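Side-chain contacts in glucose-6-phosphate isomerase (Thermus thermophilus, PDB 1ZZG), which probably catalyses the reversible isomerization of glucose 6-phosphate to fructose 6-phosphate, a step shared by glycolysis and gluconeogenesis: residues V70-G75 against A137-W142; L113-T118 against K144-E149; N121-S126 against S192-L197; P165-A170 against L175-I180. One frame throughout, in Å; residues are numbered along the deposited sequence.

Contact 1. Residues V70-G75 against A137-W142; sequences VLIGIG and AVFLKW
Phe-139 projects from helix 130-147 onto two residues of strand 68-72, Val-70 and Ile-72, whose side chains alternate with that of Leu-71 and so leave the same side of the parallel sheet. Helix and strand belong to adjacent layers of the alpha/beta sandwich of this SIS-family domain.

The CH-pi part belongs to Val-70. Val-70 CG1, set anti to the backbone N (chi1 175°), points at the ring and sits 4.3 Å from the centroid of the Phe-139 ring, 22° off the ring normal. The methyl is over the face but displaced toward the rim, and Val-70 CG1 comes to 4.0 Å from Phe-139 CZ.

Plain apolar packing accounts for the rest. Ile-72 lies nearer the root of the phenyl group: Ile-72 CD1 is 3.9 Å from Phe-139 CD1 and 4.1 Å from Phe-139 CB, at a slant to the ring. The first torsion of Phe-139, chi1 -94°, falls off the usual staggered positions, a setting that leaves the ring over Val-70 CG1 and slanted to Ile-72 CD1. Leu-98 of strand 94-98 and Leu-110 of helix 103-112 also pack against the phenyl group, while Val-138 and Leu-140 touch the second subunit.

With three buried hydrocarbon groups and no polar bond between them, the two segments meet through apolar packing and one CH-pi contact, which implies an association driven by burying hydrocarbon.

Contact 2. Residues L113-T118 against K144-E149; sequences LDPRKT and KAHLGE
Pro-115 fits against His-146 and Leu-147 where an Asx turn, on the loop leading into strand 118-124, meets the C-terminal end of helix 130-147.

The contact across is apolar. Pro-115 CG lies 3.6 Å from His-146 CB, so it is the root of the histidine, more than its ring, that bears on the proline; the imidazole itself turns to meet Trp-142 edge-to-face. Leu-147 reaches in with both methyls. Leu-147 CG stands anti to its own carbonyl carbon (chi1 -62°), which brings Leu-147 CD2 to 3.9 Å from Pro-115 CB and lets Leu-147 CD1 rest 3.8 Å from Pro-115 O. The same CD2 brushes the aliphatic start of Arg-116. Cut back to an alanine, Leu-147 would probably leave a gap beside the Pro-115 ring and lose the methyl against Arg-116 CG.

Hydrogen bonds work within the loop. Asp-114 OD1 takes the Arg-116 N-H at 3.0 Å, from well above the carboxylate plane, and thus closes the Asx turn. Asp-114 O is gripped twice: Lys-117 N at 2.8 Å and Thr-118 OG1, also at 2.8 Å, arrive from opposite faces of its carbonyl plane.

Contact 3. Residues N121-S126 against S192-L197; sequences NAVSKS and SPVGLL
This is buried helix-on-sheet packing: Asn-121 and Val-123 of the central strand 118-124 meet Leu-197 and Val-194 in the first turns of helix 193-201, on the face of the parallel alpha/beta sheet turned away from helix 130-147. No subunit boundary is involved.

Val-123 and Val-194 meet methyl to methyl at a slant, with Val-123 CG1 4.0 Å from Val-194 CG2. Further along, Leu-197 approaches Asn-121 from the opposite direction, and Leu-197 CD2 lies 3.6 Å from Asn-121 OD1 and 3.8 Å from Asn-121 CG. The leucine has CG anti to its backbone N (chi1 -176°), which carries the branch toward the strand. On the other arm of the buried amide, Asn-121 ND2 donates to Val-156 O and to Thr-158 OG1 on the neighbouring strand 155-159, which fixes the rotation of the amide and leaves OD1 directed at the helix.

The helix begins with a serine N-cap. Ser-192 OG accepts from Val-194 N at 3.2 Å, with an N-H...O angle of 159°, and is also hydrogen-bonded to Ser-189 O. Ser-192 O receives both Gly-195 N and Leu-196 N, so the opening turn that presents Val-194 is bound at two points of one residue.

A water bridges strand and helix, donating one proton to Asn-121 OD1 at 2.8 Å and the other to Pro-193 O at 3.1 Å.

Contact 4. Residues P165-A170 against L175-I180; sequences PLRAFA and LKAFAI
Ala-170 O accepts from Leu-175 N at 2.8 Å where the chain turns back from helix 165-173, and the short axes of helix 165-170 and strand 176-179 then run 9.2 Å apart at their closest, roughly antiparallel, with 146° between their directions.

Two alanines meet first. Ala-170 CB lies 4.1 Å from Ala-177 CB and about as far from Leu-175 CB, so the two alanine methyls touch directly between helix and strand. Leu-175 also sends its CD1 to 3.8 Å from Phe-169 CE2, slanting against the ring; the phenyl group touches Gly-327 of the second subunit as well.

These elements form the last beta-alpha-beta crossover of the parallel sheet, strand 155-159 leading through helix 165-173 to the edge strand 176-179. Arg-167 reaches from the helix to both strands, to 176-179 through packing and a water. Its CG is anti to the backbone N (chi1 174°), and bends at chi2 and chi3 fold the chain over, which brings the guanidinium alongside the strand. Arg-167 NH1 lies 3.6 Å from Ala-177 CB, and Ala-179 CA stands at the guanidinium edge. The polar ends look mainly to the preceding strand and loop: Arg-167 NE donates to Asp-160 O and Arg-167 NH2 to Thr-159 O. A leucine in place of Arg-167 would probably leave both carbonyls without these donors and break the water link to strand 176-179. That water accepts from Arg-167 NH2 at 2.9 Å, in the guanidinium plane, and donates weakly to Ala-177 O.

Overall arrangement
Contacts 1, 3 and 4 lie on one five-stranded parallel sheet, and contact 2 sits at its rim, where the loop enters strand 118-124; all four are away from the predicted catalytic residues, Glu-267 and Lys-406. Contacts 1 and 2 share helix 130-147, with centres about 13 Å apart, and join where Trp-142 CZ2 comes 3.4 Å from Pro-115 CG. Contacts 1 and 3 use neighbouring strands but opposite faces of the sheet. On the side of contact 1, helix 165-173 follows: Leu-140 CD1 is 3.5 Å from Phe-169 CZ of contact 4, and both contacts touch the second subunit. Contacts 3 and 4, centres about 10 Å apart, meet at Val-194 CG2, 3.6 Å from Ile-180 CD1.

Contact 1. Residues V70-G75 against A137-W142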
loop_
_atom_site.group_PDB
_atom_site.type_symbol
_atom_site.label_atom_id
_atom_site.label_comp_id
_atom_site.label_asym_id
_atom_site.label_seq_id
_atom_site.Cartn_x
_atom_site.Cartn_y
_atom_site.Cartn_z
ATOM N N VAL A 70 -10.204 -7.044 16.730
ATOM C CA VAL A 70 -8.918 -7.555 16.262
ATOM C C VAL A 70 -9.145 -8.694 15.270
ATOM O O VAL A 70 -9.558 -9.791 15.653
ATOM C CB VAL A 70 -8.044 -8.080 17.441
ATOM C CG1 VAL A 70 -6.760 -8.709 16.904
ATOM C CG2 VAL A 70 -7.717 -6.933 18.406
ATOM N N LEU A 71 -8.881 -8.434 13.994
ATOM C CA LEU A 71 -9.066 -9.467 12.984
ATOM C C LEU A 71 -7.749 -10.186 12.733
ATOM O O LEU A 71 -6.806 -9.605 12.200
ATOM C CB LEU A 71 -9.587 -8.858 11.675
ATOM C CG LEU A 71 -10.261 -9.803 10.667
ATOM C CD1 LEU A 71 -10.823 -8.967 9.513
ATOM C CD2 LEU A 71 -9.271 -10.854 10.149
ATOM N N ILE A 72 -7.677 -11.449 13.137
ATOM C CA ILE A 72 -6.471 -12.236 12.922
ATOM C C ILE A 72 -6.701 -13.017 11.635
ATOM O O ILE A 72 -7.441 -14.007 11.615
ATOM C CB ILE A 72 -6.199 -13.220 14.089
ATOM C CG1 ILE A 72 -6.184 -12.462 15.424
ATOM C CG2 ILE A 72 -4.862 -13.925 13.859
ATOM C CD1 ILE A 72 -5.786 -13.304 16.644
ATOM N N GLY A 73 -6.085 -12.551 10.554
ATOM C CA GLY A 73 -6.260 -13.207 9.272
ATOM C C GLY A 73 -5.302 -12.616 8.265
ATOM O O GLY A 73 -4.784 -11.510 8.456
ATOM N N ILE A 74 -5.083 -13.331 7.170
ATOM C CA ILE A 74 -4.139 -12.855 6.182
ATOM C C ILE A 74 -4.604 -13.146 4.756
ATOM O O ILE A 74 -5.400 -14.053 4.525
ATOM C CB ILE A 74 -2.762 -13.499 6.470
ATOM C CG1 ILE A 74 -1.644 -12.710 5.788
ATOM C CG2 ILE A 74 -2.759 -14.954 6.027
ATOM C CD1 ILE A 74 -0.270 -13.118 6.280
ATOM N N GLY A 75 -4.118 -12.357 3.803
ATOM C CA GLY A 75 -4.510 -12.557 2.422
ATOM C C GLY A 75 -6.004 -12.386 2.200
ATOM O O GLY A 75 -6.565 -11.325 2.466
ATOM N N ALA A 137 -2.883 -18.154 18.816
ATOM C CA ALA A 137 -2.297 -18.776 20.004
ATOM C C ALA A 137 -1.947 -17.687 21.009
ATOM O O ALA A 137 -2.300 -17.768 22.186
ATOM C CB ALA A 137 -1.044 -19.558 19.623
ATOM N N VAL A 138 -1.262 -16.659 20.521
ATOM C CA VAL A 138 -0.848 -15.542 21.351
ATOM C C VAL A 138 -2.031 -14.816 21.977
ATOM O O VAL A 138 -2.043 -14.572 23.184
ATOM C CB VAL A 138 0.000 -14.540 20.535
ATOM C CG1 VAL A 138 0.329 -13.325 21.379
ATOM C CG2 VAL A 138 1.280 -15.207 20.060
ATOM N N PHE A 139 -3.037 -14.470 21.178
ATOM C CA PHE A 139 -4.188 -13.770 21.748
ATOM C C PHE A 139 -5.003 -14.648 22.692
ATOM O O PHE A 139 -5.567 -14.148 23.655
ATOM C CB PHE A 139 -5.090 -13.183 20.653
ATOM C CG PHE A 139 -4.770 -11.747 20.324
ATOM C CD1 PHE A 139 -3.765 -11.427 19.418
ATOM C CD2 PHE A 139 -5.433 -10.713 20.974
ATOM C CE1 PHE A 139 -3.428 -10.099 19.169
ATOM C CE2 PHE A 139 -5.104 -9.382 20.735
ATOM C CZ PHE A 139 -4.099 -9.072 19.830
ATOM N N LEU A 140 -5.062 -15.948 22.424
ATOM C CA LEU A 140 -5.820 -16.845 23.286
ATOM C C LEU A 140 -5.290 -16.768 24.719
ATOM O O LEU A 140 -6.064 -16.632 25.664
ATOM C CB LEU A 140 -5.732 -18.268 22.758
ATOM C CG LEU A 140 -6.961 -18.761 21.989
ATOM C CD1 LEU A 140 -6.713 -20.165 21.481
ATOM C CD2 LEU A 140 -8.178 -18.731 22.898
ATOM N N LYS A 141 -3.971 -16.847 24.871
ATOM C CA LYS A 141 -3.323 -16.768 26.178
ATOM C C LYS A 141 -3.727 -15.456 26.861
ATOM O O LYS A 141 -4.087 -15.425 28.041
ATOM C CB LYS A 141 -1.798 -16.827 25.992
ATOM C CG LYS A 141 -0.975 -16.735 27.278
ATOM C CD LYS A 141 0.512 -16.560 26.991
ATOM C CE LYS A 141 1.320 -16.340 28.272
ATOM N NZ LYS A 141 1.242 -17.485 29.220
ATOM N N TRP A 142 -3.685 -14.380 26.086
ATOM C CA TRP A 142 -4.013 -13.039 26.553
ATOM C C TRP A 142 -5.459 -12.963 27.032
ATOM O O TRP A 142 -5.739 -12.477 28.132
ATOM C CB TRP A 142 -3.773 -12.056 25.404
ATOM C CG TRP A 142 -3.941 -10.608 25.720
ATOM C CD1 TRP A 142 -3.091 -9.810 26.440
ATOM C CD2 TRP A 142 -4.988 -9.759 25.253
ATOM N NE1 TRP A 142 -3.544 -8.514 26.439
ATOM C CE2 TRP A 142 -4.709 -8.453 25.718
ATOM C CE3 TRP A 142 -6.139 -9.973 24.482
ATOM C CZ2 TRP A 142 -5.539 -7.363 25.434
ATOM C CZ3 TRP A 142 -6.964 -8.891 24.199
ATOM C CH2 TRP A 142 -6.657 -7.598 24.677
#

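Contact 2. Residues L113-T118 against K144-E149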
loop_
_atom_site.group_PDB
_atom_site.type_symbol
_atom_site.label_atom_id
_atom_site.label_comp_id
_atom_site.label_asym_id
_atom_site.label_seq_id
_atom_site.Cartn_x
_atom_site.Cartn_y
_atom_site.Cartn_z
ATOM N N LEU A 113 -4.525 -2.570 24.358
ATOM C CA LEU A 113 -5.945 -2.877 24.256
ATOM C C LEU A 113 -6.534 -3.316 25.593
ATOM O O LEU A 113 -5.867 -3.968 26.390
ATOM C CB LEU A 113 -6.189 -3.989 23.226
ATOM C CG LEU A 113 -5.863 -3.757 21.745
ATOM C CD1 LEU A 113 -6.168 -5.028 20.959
ATOM C CD2 LEU A 113 -6.681 -2.594 21.208
ATOM N N ASP A 114 -7.787 -2.945 25.833
ATOM C CA ASP A 114 -8.480 -3.348 27.047
ATOM C C ASP A 114 -9.199 -4.647 26.681
ATOM O O ASP A 114 -10.126 -4.638 25.876
ATOM C CB ASP A 114 -9.516 -2.302 27.459
ATOM C CG ASP A 114 -10.240 -2.672 28.745
ATOM O OD1 ASP A 114 -10.212 -3.859 29.134
ATOM O OD2 ASP A 114 -10.846 -1.776 29.367
ATOM N N PRO A 115 -8.776 -5.782 27.265
ATOM C CA PRO A 115 -9.404 -7.076 26.972
ATOM C C PRO A 115 -10.931 -7.040 27.051
ATOM O O PRO A 115 -11.624 -7.619 26.214
ATOM C CB PRO A 115 -8.799 -8.000 28.024
ATOM C CG PRO A 115 -7.444 -7.430 28.226
ATOM C CD PRO A 115 -7.711 -5.937 28.271
ATOM N N ARG A 116 -11.450 -6.349 28.059
ATOM C CA ARG A 116 -12.892 -6.261 28.254
ATOM C C ARG A 116 -13.634 -5.589 27.105
ATOM O O ARG A 116 -14.838 -5.784 26.944
ATOM C CB ARG A 116 -13.207 -5.506 29.545
ATOM C CG ARG A 116 -12.511 -6.035 30.788
ATOM C CD ARG A 116 -13.279 -5.595 32.020
ATOM N NE ARG A 116 -14.550 -6.314 32.115
ATOM C CZ ARG A 116 -15.667 -5.813 32.634
ATOM N NH1 ARG A 116 -15.691 -4.573 33.113
ATOM N NH2 ARG A 116 -16.766 -6.558 32.677
ATOM N N LYS A 117 -12.918 -4.792 26.318
ATOM C CA LYS A 117 -13.518 -4.075 25.193
ATOM C C LYS A 117 -13.051 -4.619 23.848
ATOM O O LYS A 117 -13.334 -4.029 22.804
ATOM C CB LYS A 117 -13.144 -2.594 25.256
ATOM C CG LYS A 117 -13.613 -1.843 26.485
ATOM C CD LYS A 117 -12.978 -0.461 26.483
ATOM C CE LYS A 117 -13.719 0.524 27.369
ATOM N NZ LYS A 117 -13.170 1.902 27.201
ATOM N N THR A 118 -12.345 -5.744 23.876
ATOM C CA THR A 118 -11.804 -6.330 22.659
ATOM C C THR A 118 -12.488 -7.609 22.182
ATOM O O THR A 118 -12.744 -8.521 22.968
ATOM C CB THR A 118 -10.296 -6.642 22.835
ATOM O OG1 THR A 118 -9.600 -5.451 23.227
ATOM C CG2 THR A 118 -9.701 -7.177 21.540
ATOM N N LYS A 144 -7.589 -15.434 27.931
ATOM C CA LYS A 144 -7.819 -16.257 29.109
ATOM C C LYS A 144 -7.268 -15.628 30.389
ATOM O O LYS A 144 -7.938 -15.631 31.423
ATOM C CB LYS A 144 -7.204 -17.646 28.905
ATOM C CG LYS A 144 -7.893 -18.469 27.830
ATOM C CD LYS A 144 -7.269 -19.843 27.701
ATOM C CE LYS A 144 -8.024 -20.706 26.708
ATOM N NZ LYS A 144 -7.393 -22.046 26.584
ATOM N N ALA A 145 -6.062 -15.070 30.311
ATOM C CA ALA A 145 -5.419 -14.464 31.476
ATOM C C ALA A 145 -6.104 -13.221 32.037
ATOM O O ALA A 145 -6.090 -12.999 33.251
ATOM C CB ALA A 145 -3.957 -14.143 31.157
ATOM N N HIS A 146 -6.712 -12.419 31.171
ATOM C CA HIS A 146 -7.360 -11.191 31.619
ATOM C C HIS A 146 -8.885 -11.225 31.702
ATOM O O HIS A 146 -9.496 -10.328 32.291
ATOM C CB HIS A 146 -6.933 -10.033 30.711
ATOM C CG HIS A 146 -5.453 -9.820 30.665
ATOM N ND1 HIS A 146 -4.717 -9.478 31.779
ATOM C CD2 HIS A 146 -4.567 -9.926 29.646
ATOM C CE1 HIS A 146 -3.441 -9.383 31.450
ATOM N NE2 HIS A 146 -3.322 -9.650 30.161
ATOM N N LEU A 147 -9.503 -12.253 31.131
ATOM C CA LEU A 147 -10.962 -12.341 31.138
ATOM C C LEU A 147 -11.555 -13.533 31.882
ATOM O O LEU A 147 -12.763 -13.570 32.134
ATOM C CB LEU A 147 -11.478 -12.343 29.698
ATOM C CG LEU A 147 -11.152 -11.074 28.911
ATOM C CD1 LEU A 147 -11.569 -11.252 27.462
ATOM C CD2 LEU A 147 -11.865 -9.888 29.539
ATOM N N GLY A 148 -10.716 -14.506 32.222
ATOM C CA GLY A 148 -11.202 -15.679 32.927
ATOM C C GLY A 148 -12.212 -16.482 32.125
ATOM O O GLY A 148 -12.013 -16.741 30.939
ATOM N N GLU A 149 -13.307 -16.867 32.772
ATOM C CA GLU A 149 -14.357 -17.653 32.132
ATOM C C GLU A 149 -15.101 -16.927 31.024
ATOM O O GLU A 149 -15.813 -17.547 30.237
ATOM C CB GLU A 149 -15.374 -18.124 33.178
ATOM C CG GLU A 149 -14.919 -19.330 33.948
ATOM C CD GLU A 149 -14.568 -20.474 33.025
ATOM O OE1 GLU A 149 -15.470 -20.980 32.324
ATOM O OE2 GLU A 149 -13.384 -20.862 32.993
#

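Contact 3. Residues N121-S126 against S192-L197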
loop_
_atom_site.group_PDB
_atom_site.type_symbol
_atom_site.label_atom_id
_atom_site.label_comp_id
_atom_site.label_asym_id
_atom_site.label_seq_id
_atom_site.Cartn_x
_atom_site.Cartn_y
_atom_site.Cartn_z
ATOM N N ASN A 121 -11.454 -11.897 16.166
ATOM C CA ASN A 121 -12.072 -12.655 15.085
ATOM C C ASN A 121 -10.994 -13.402 14.310
ATOM O O ASN A 121 -10.221 -12.788 13.568
ATOM C CB ASN A 121 -12.821 -11.692 14.150
ATOM C CG ASN A 121 -13.502 -12.392 12.978
ATOM O OD1 ASN A 121 -13.828 -11.751 11.979
ATOM N ND2 ASN A 121 -13.730 -13.702 13.098
ATOM N N ALA A 122 -10.926 -14.718 14.499
ATOM C CA ALA A 122 -9.945 -15.540 13.797
ATOM C C ALA A 122 -10.561 -15.965 12.470
ATOM O O ALA A 122 -11.548 -16.706 12.441
ATOM C CB ALA A 122 -9.592 -16.755 14.623
ATOM N N VAL A 123 -9.965 -15.504 11.376
ATOM C CA VAL A 123 -10.476 -15.793 10.045
ATOM C C VAL A 123 -9.507 -16.586 9.179
ATOM O O VAL A 123 -8.372 -16.161 8.950
ATOM C CB VAL A 123 -10.816 -14.486 9.299
ATOM C CG1 VAL A 123 -11.627 -14.802 8.045
ATOM C CG2 VAL A 123 -11.576 -13.533 10.225
ATOM N N SER A 124 -9.970 -17.735 8.693
ATOM C CA SER A 124 -9.170 -18.601 7.826
ATOM C C SER A 124 -10.083 -19.632 7.168
ATOM O O SER A 124 -10.816 -20.342 7.859
ATOM C CB SER A 124 -8.091 -19.324 8.635
ATOM O OG SER A 124 -7.384 -20.241 7.814
ATOM N N LYS A 125 -10.045 -19.719 5.840
ATOM C CA LYS A 125 -10.889 -20.679 5.134
ATOM C C LYS A 125 -10.486 -22.113 5.473
ATOM O O LYS A 125 -11.322 -22.910 5.891
ATOM C CB LYS A 125 -10.809 -20.471 3.616
ATOM C CG LYS A 125 -11.677 -21.452 2.833
ATOM C CD LYS A 125 -11.570 -21.239 1.326
ATOM C CE LYS A 125 -12.390 -22.275 0.561
ATOM N NZ LYS A 125 -13.848 -22.137 0.834
ATOM N N SER A 126 -9.205 -22.427 5.297
ATOM C CA SER A 126 -8.688 -23.766 5.586
ATOM C C SER A 126 -8.636 -23.973 7.093
ATOM O O SER A 126 -8.720 -25.103 7.584
ATOM C CB SER A 126 -7.276 -23.924 5.027
ATOM O OG SER A 126 -6.369 -23.123 5.766
ATOM N N SER A 192 -18.626 -12.597 2.061
ATOM C CA SER A 192 -19.092 -13.665 2.941
ATOM C C SER A 192 -18.906 -13.047 4.335
ATOM O O SER A 192 -18.584 -11.861 4.445
ATOM C CB SER A 192 -18.223 -14.919 2.790
ATOM O OG SER A 192 -16.956 -14.764 3.405
ATOM N N PRO A 193 -19.128 -13.820 5.413
ATOM C CA PRO A 193 -18.939 -13.212 6.734
ATOM C C PRO A 193 -17.530 -12.630 6.928
ATOM O O PRO A 193 -17.321 -11.793 7.809
ATOM C CB PRO A 193 -19.247 -14.363 7.688
ATOM C CG PRO A 193 -20.322 -15.116 6.942
ATOM C CD PRO A 193 -19.763 -15.145 5.528
ATOM N N VAL A 194 -16.577 -13.073 6.105
ATOM C CA VAL A 194 -15.200 -12.576 6.173
ATOM C C VAL A 194 -15.233 -11.049 6.208
ATOM O O VAL A 194 -14.554 -10.421 7.016
ATOM C CB VAL A 194 -14.366 -13.014 4.941
ATOM C CG1 VAL A 194 -13.037 -12.264 4.910
ATOM C CG2 VAL A 194 -14.117 -14.511 4.984
ATOM N N GLY A 195 -16.032 -10.461 5.324
ATOM C CA GLY A 195 -16.148 -9.014 5.289
ATOM C C GLY A 195 -17.394 -8.497 5.996
ATOM O O GLY A 195 -17.376 -7.411 6.573
ATOM N N LEU A 196 -18.477 -9.270 5.966
ATOM C CA LEU A 196 -19.722 -8.830 6.595
ATOM C C LEU A 196 -19.629 -8.649 8.105
ATOM O O LEU A 196 -20.147 -7.665 8.641
ATOM C CB LEU A 196 -20.861 -9.794 6.266
ATOM C CG LEU A 196 -21.144 -9.918 4.766
ATOM C CD1 LEU A 196 -22.280 -10.890 4.549
ATOM C CD2 LEU A 196 -21.465 -8.546 4.183
ATOM N N LEU A 197 -18.968 -9.578 8.790
ATOM C CA LEU A 197 -18.842 -9.483 10.241
ATOM C C LEU A 197 -18.125 -8.193 10.666
ATOM O O LEU A 197 -18.672 -7.400 11.431
ATOM C CB LEU A 197 -18.112 -10.708 10.806
ATOM C CG LEU A 197 -18.023 -10.719 12.339
ATOM C CD1 LEU A 197 -19.434 -10.647 12.940
ATOM C CD2 LEU A 197 -17.305 -11.977 12.807
HETATM O O HOH W 1 -15.045 -12.751 9.649
#

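Contact 4. Residues P165-A170 against L175-I180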
loop_
_atom_site.group_PDB
_atom_site.type_symbol
_atom_site.label_atom_id
_atom_site.label_comp_id
_atom_site.label_asym_id
_atom_site.label_seq_id
_atom_site.Cartn_x
_atom_site.Cartn_y
_atom_site.Cartn_z
ATOM N N PRO A 165 -8.871 -27.102 11.464
ATOM C CA PRO A 165 -8.695 -27.017 12.915
ATOM C C PRO A 165 -9.467 -25.892 13.606
ATOM O O PRO A 165 -9.847 -26.028 14.774
ATOM C CB PRO A 165 -7.175 -26.894 13.072
ATOM C CG PRO A 165 -6.736 -26.260 11.795
ATOM C CD PRO A 165 -7.580 -26.965 10.767
ATOM N N LEU A 166 -9.710 -24.789 12.901
ATOM C CA LEU A 166 -10.453 -23.677 13.491
ATOM C C LEU A 166 -11.906 -24.063 13.723
ATOM O O LEU A 166 -12.508 -23.684 14.726
ATOM C CB LEU A 166 -10.408 -22.440 12.592
ATOM C CG LEU A 166 -9.213 -21.503 12.724
ATOM C CD1 LEU A 166 -9.490 -20.243 11.927
ATOM C CD2 LEU A 166 -8.980 -21.154 14.188
ATOM N N ARG A 167 -12.474 -24.799 12.778
ATOM C CA ARG A 167 -13.855 -25.242 12.905
ATOM C C ARG A 167 -13.961 -26.181 14.108
ATOM O O ARG A 167 -14.869 -26.059 14.927
ATOM C CB ARG A 167 -14.296 -25.968 11.632
ATOM C CG ARG A 167 -15.683 -26.613 11.708
ATOM C CD ARG A 167 -16.760 -25.622 12.123
ATOM N NE ARG A 167 -16.813 -24.451 11.251
ATOM C CZ ARG A 167 -17.748 -23.506 11.331
ATOM N NH1 ARG A 167 -18.707 -23.597 12.242
ATOM N NH2 ARG A 167 -17.729 -22.473 10.500
ATOM N N ALA A 168 -13.020 -27.113 14.209
ATOM C CA ALA A 168 -13.010 -28.074 15.305
ATOM C C ALA A 168 -12.832 -27.372 16.648
ATOM O O ALA A 168 -13.505 -27.710 17.627
ATOM C CB ALA A 168 -11.901 -29.092 15.091
ATOM N N PHE A 169 -11.931 -26.392 16.683
ATOM C CA PHE A 169 -11.653 -25.625 17.896
ATOM C C PHE A 169 -12.872 -24.835 18.363
ATOM O O PHE A 169 -13.152 -24.749 19.561
ATOM C CB PHE A 169 -10.498 -24.651 17.652
ATOM C CG PHE A 169 -10.090 -23.885 18.878
ATOM C CD1 PHE A 169 -9.500 -24.542 19.956
ATOM C CD2 PHE A 169 -10.303 -22.513 18.964
ATOM C CE1 PHE A 169 -9.129 -23.842 21.104
ATOM C CE2 PHE A 169 -9.936 -21.800 20.108
ATOM C CZ PHE A 169 -9.348 -22.469 21.179
ATOM N N ALA A 170 -13.588 -24.247 17.413
ATOM C CA ALA A 170 -14.772 -23.465 17.730
ATOM C C ALA A 170 -15.863 -24.357 18.324
ATOM O O ALA A 170 -16.540 -23.969 19.277
ATOM C CB ALA A 170 -15.287 -22.758 16.475
ATOM N N LEU A 175 -17.541 -21.725 20.712
ATOM C CA LEU A 175 -17.340 -20.360 20.244
ATOM C C LEU A 175 -18.304 -20.024 19.120
ATOM O O LEU A 175 -18.714 -20.902 18.358
ATOM C CB LEU A 175 -15.910 -20.188 19.726
ATOM C CG LEU A 175 -14.794 -20.629 20.673
ATOM C CD1 LEU A 175 -13.452 -20.458 19.987
ATOM C CD2 LEU A 175 -14.861 -19.818 21.961
ATOM N N LYS A 176 -18.671 -18.752 19.015
ATOM C CA LYS A 176 -19.552 -18.337 17.935
ATOM C C LYS A 176 -18.717 -18.533 16.679
ATOM O O LYS A 176 -17.512 -18.266 16.674
ATOM C CB LYS A 176 -19.926 -16.863 18.059
ATOM C CG LYS A 176 -20.914 -16.394 17.001
ATOM C CD LYS A 176 -22.272 -17.063 17.190
ATOM C CE LYS A 176 -23.301 -16.546 16.196
ATOM N NZ LYS A 176 -22.925 -16.898 14.804
ATOM N N ALA A 177 -19.342 -19.011 15.615
ATOM C CA ALA A 177 -18.602 -19.231 14.385
ATOM C C ALA A 177 -19.446 -18.921 13.164
ATOM O O ALA A 177 -20.649 -19.192 13.127
ATOM C CB ALA A 177 -18.098 -20.668 14.329
ATOM N N PHE A 178 -18.801 -18.324 12.174
ATOM C CA PHE A 178 -19.453 -17.978 10.929
ATOM C C PHE A 178 -18.775 -18.810 9.859
ATOM O O PHE A 178 -17.623 -19.213 10.016
ATOM C CB PHE A 178 -19.301 -16.483 10.657
ATOM C CG PHE A 178 -20.206 -15.627 11.496
ATOM C CD1 PHE A 178 -21.549 -15.482 11.163
ATOM C CD2 PHE A 178 -19.718 -14.970 12.619
ATOM C CE1 PHE A 178 -22.393 -14.690 11.932
ATOM C CE2 PHE A 178 -20.550 -14.174 13.399
ATOM C CZ PHE A 178 -21.891 -14.032 13.054
ATOM N N ALA A 179 -19.489 -19.058 8.768
ATOM C CA ALA A 179 -18.962 -19.898 7.713
ATOM C C ALA A 179 -18.528 -19.239 6.416
ATOM O O ALA A 179 -19.171 -18.320 5.913
ATOM C CB ALA A 179 -19.982 -20.991 7.391
ATOM N N ILE A 180 -17.408 -19.721 5.894
ATOM C CA ILE A 180 -16.924 -19.283 4.599
ATOM C C ILE A 180 -17.393 -20.477 3.767
ATOM O O ILE A 180 -16.956 -21.612 3.995
ATOM C CB ILE A 180 -15.390 -19.198 4.533
ATOM C CG1 ILE A 180 -14.891 -18.066 5.432
ATOM C CG2 ILE A 180 -14.947 -18.963 3.084
ATOM C CD1 ILE A 180 -13.367 -17.970 5.502
HETATM O O HOH W 2 -20.259 -21.280 11.237
#